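Local coordinates for protein macrophage migration inhibitory factor (Plasmodium berghei, PDB 2WKB) that is a parasite member of the macrophage migration inhibitory factor family, whose small alpha/beta chains assemble here as a trimer, at residues E[18-23]-E[38-43]. Residues are numbered along the deposited sequence; the frame is centred on the assembly and turned at random.
Sequences NTLSEI and IMSNYD
Leu-20 turns its CG anti to its own carbonyl carbon (chi1 -64°), which, with chi2 near 170°, lays both methyls on the backbone of strand 39-44, where Ser-40 holds its OG between backbone N and carbonyl carbon (chi1 72°), 3.6 Å from Leu-20 CB. The two meet within the beta-alpha-beta unit of the MIF fold, in which helix 13-31 links the parallel strands 4-7 and 39-44 and packs on the sheet; the axes of helix segment 18-23 and strand segment 39-43 pass 8.6 Å apart. A branched leucine suits this buried place because its fork straddles the Asn-41 to Tyr-42 peptide: Leu-20 CD2 lies 3.4 Å from Asn-41 O, and Leu-20 CD1 lies 3.6 Å from Tyr-42 N. Ser-40 is small enough to let the helix come close, with CA of Leu-20 and CA of Ser-40 6.5 Å apart, and its hydroxyl is satisfied by a hydrogen bond with Glu-24, one turn further along the helix. Asn-41 directs its CB away from the helix, and its ND2 bonds OE1 of Gln-45 of the second subunit. Arg-49 of that subunit packs on both Leu-20 and Ser-40. The Tyr-42 ring leads away from 18-23, its side chain touching Ala-16 earlier in the same helix and its hydroxyl hydrogen-bonding Ile-9 O; what it gives Leu-20 is its aliphatic root, Tyr-42 CB lying 4.0 Å from Leu-20 CD1.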
loop_
_atom_site.group_PDB
_atom_site.type_symbol
_atom_site.label_atom_id
_atom_site.label_comp_id
_atom_site.label_asym_id
_atom_site.label_seq_id
_atom_site.Cartn_x
_atom_site.Cartn_y
_atom_site.Cartn_z
ATOM N N ASN E 18 3.304 1.005 -20.831
ATOM C CA ASN E 18 3.697 -0.140 -21.657
ATOM C C ASN E 18 4.112 -1.348 -20.860
ATOM O O ASN E 18 3.735 -2.491 -21.204
ATOM C CB ASN E 18 4.873 0.263 -22.572
ATOM C CG ASN E 18 4.448 1.235 -23.673
ATOM O OD1 ASN E 18 3.258 1.382 -23.971
ATOM N ND2 ASN E 18 5.442 1.915 -24.278
ATOM N N THR E 19 4.834 -1.088 -19.772
ATOM C CA THR E 19 5.296 -2.157 -18.899
ATOM C C THR E 19 4.097 -2.829 -18.183
ATOM O O THR E 19 3.999 -4.055 -18.184
ATOM C CB THR E 19 6.299 -1.614 -17.835
ATOM O OG1 THR E 19 7.446 -1.126 -18.529
ATOM C CG2 THR E 19 6.780 -2.753 -16.934
ATOM N N LEU E 20 3.190 -2.034 -17.649
ATOM C CA LEU E 20 2.000 -2.584 -16.947
ATOM C C LEU E 20 1.153 -3.350 -17.967
ATOM O O LEU E 20 0.593 -4.402 -17.646
ATOM C CB LEU E 20 1.176 -1.481 -16.262
ATOM C CG LEU E 20 1.939 -0.740 -15.102
ATOM C CD1 LEU E 20 1.159 0.523 -14.629
ATOM C CD2 LEU E 20 2.212 -1.775 -13.908
ATOM N N SER E 21 1.025 -2.848 -19.201
ATOM C CA SER E 21 0.176 -3.544 -20.169
ATOM C C SER E 21 0.756 -4.909 -20.510
ATOM O O SER E 21 0.029 -5.896 -20.643
ATOM C CB SER E 21 0.026 -2.605 -21.449
ATOM O OG SER E 21 -0.545 -3.405 -22.463
ATOM N N GLU E 22 2.083 -5.007 -20.561
ATOM C CA GLU E 22 2.768 -6.239 -20.845
ATOM C C GLU E 22 2.612 -7.249 -19.693
ATOM O O GLU E 22 2.398 -8.452 -19.936
ATOM C CB GLU E 22 4.256 -6.002 -21.137
ATOM C CG GLU E 22 4.467 -5.316 -22.527
ATOM C CD GLU E 22 5.941 -5.338 -22.994
ATOM O OE1 GLU E 22 6.712 -6.220 -22.529
ATOM O OE2 GLU E 22 6.302 -4.451 -23.825
ATOM N N ILE E 23 2.636 -6.719 -18.463
ATOM C CA ILE E 23 2.421 -7.556 -17.265
ATOM C C ILE E 23 0.976 -8.071 -17.273
ATOM O O ILE E 23 0.742 -9.277 -17.015
ATOM C CB ILE E 23 2.760 -6.782 -15.949
ATOM C CG1 ILE E 23 4.266 -6.609 -15.881
ATOM C CG2 ILE E 23 2.278 -7.649 -14.670
ATOM C CD1 ILE E 23 4.783 -5.703 -14.710
ATOM N N ILE E 38 -8.826 -6.182 -13.692
ATOM C CA ILE E 38 -7.595 -6.039 -12.923
ATOM C C ILE E 38 -7.208 -4.569 -12.729
ATOM O O ILE E 38 -7.391 -3.780 -13.659
ATOM C CB ILE E 38 -6.481 -6.877 -13.617
ATOM C CG1 ILE E 38 -5.294 -7.202 -12.696
ATOM C CG2 ILE E 38 -6.143 -6.348 -15.010
ATOM C CD1 ILE E 38 -4.221 -8.072 -13.451
ATOM N N MET E 39 -6.727 -4.208 -11.528
ATOM C CA MET E 39 -5.992 -2.904 -11.362
ATOM C C MET E 39 -4.531 -3.169 -11.481
ATOM O O MET E 39 -4.051 -4.256 -11.043
ATOM C CB MET E 39 -6.225 -2.274 -9.997
ATOM C CG MET E 39 -7.616 -1.936 -9.741
ATOM S SD MET E 39 -7.592 -1.123 -8.124
ATOM C CE MET E 39 -7.839 -2.549 -7.082
ATOM N N SER E 40 -3.794 -2.264 -12.165
ATOM C CA SER E 40 -2.359 -2.360 -12.068
ATOM C C SER E 40 -1.782 -0.983 -11.820
ATOM O O SER E 40 -2.463 0.021 -12.022
ATOM C CB SER E 40 -1.766 -3.089 -13.254
ATOM O OG SER E 40 -1.809 -2.285 -14.452
ATOM N N ASN E 41 -0.557 -0.948 -11.314
ATOM C CA ASN E 41 -0.010 0.378 -10.947
ATOM C C ASN E 41 1.483 0.299 -10.935
ATOM O O ASN E 41 2.067 -0.766 -10.689
ATOM C CB ASN E 41 -0.484 0.828 -9.536
ATOM C CG ASN E 41 -0.082 2.268 -9.256
ATOM O OD1 ASN E 41 -0.169 3.088 -10.168
ATOM N ND2 ASN E 41 0.366 2.586 -8.024
ATOM N N TYR E 42 2.118 1.437 -11.240
ATOM C CA TYR E 42 3.555 1.626 -11.082
ATOM C C TYR E 42 3.730 2.679 -9.985
ATOM O O TYR E 42 3.300 3.812 -10.140
ATOM C CB TYR E 42 4.111 2.147 -12.478
ATOM C CG TYR E 42 5.443 2.897 -12.323
ATOM C CD1 TYR E 42 6.635 2.231 -11.986
ATOM C CD2 TYR E 42 5.498 4.274 -12.620
ATOM C CE1 TYR E 42 7.846 2.927 -11.849
ATOM C CE2 TYR E 42 6.709 5.000 -12.480
ATOM C CZ TYR E 42 7.879 4.300 -12.128
ATOM O OH TYR E 42 9.053 5.020 -12.002
ATOM N N ASP E 43 4.191 2.242 -8.835
ATOM C CA ASP E 43 4.274 3.056 -7.655
ATOM C C ASP E 43 5.744 3.376 -7.409
ATOM O O ASP E 43 6.533 2.527 -6.953
ATOM C CB ASP E 43 3.664 2.334 -6.433
ATOM C CG ASP E 43 3.514 3.275 -5.216
ATOM O OD1 ASP E 43 4.049 4.404 -5.200
ATOM O OD2 ASP E 43 2.826 2.877 -4.269
#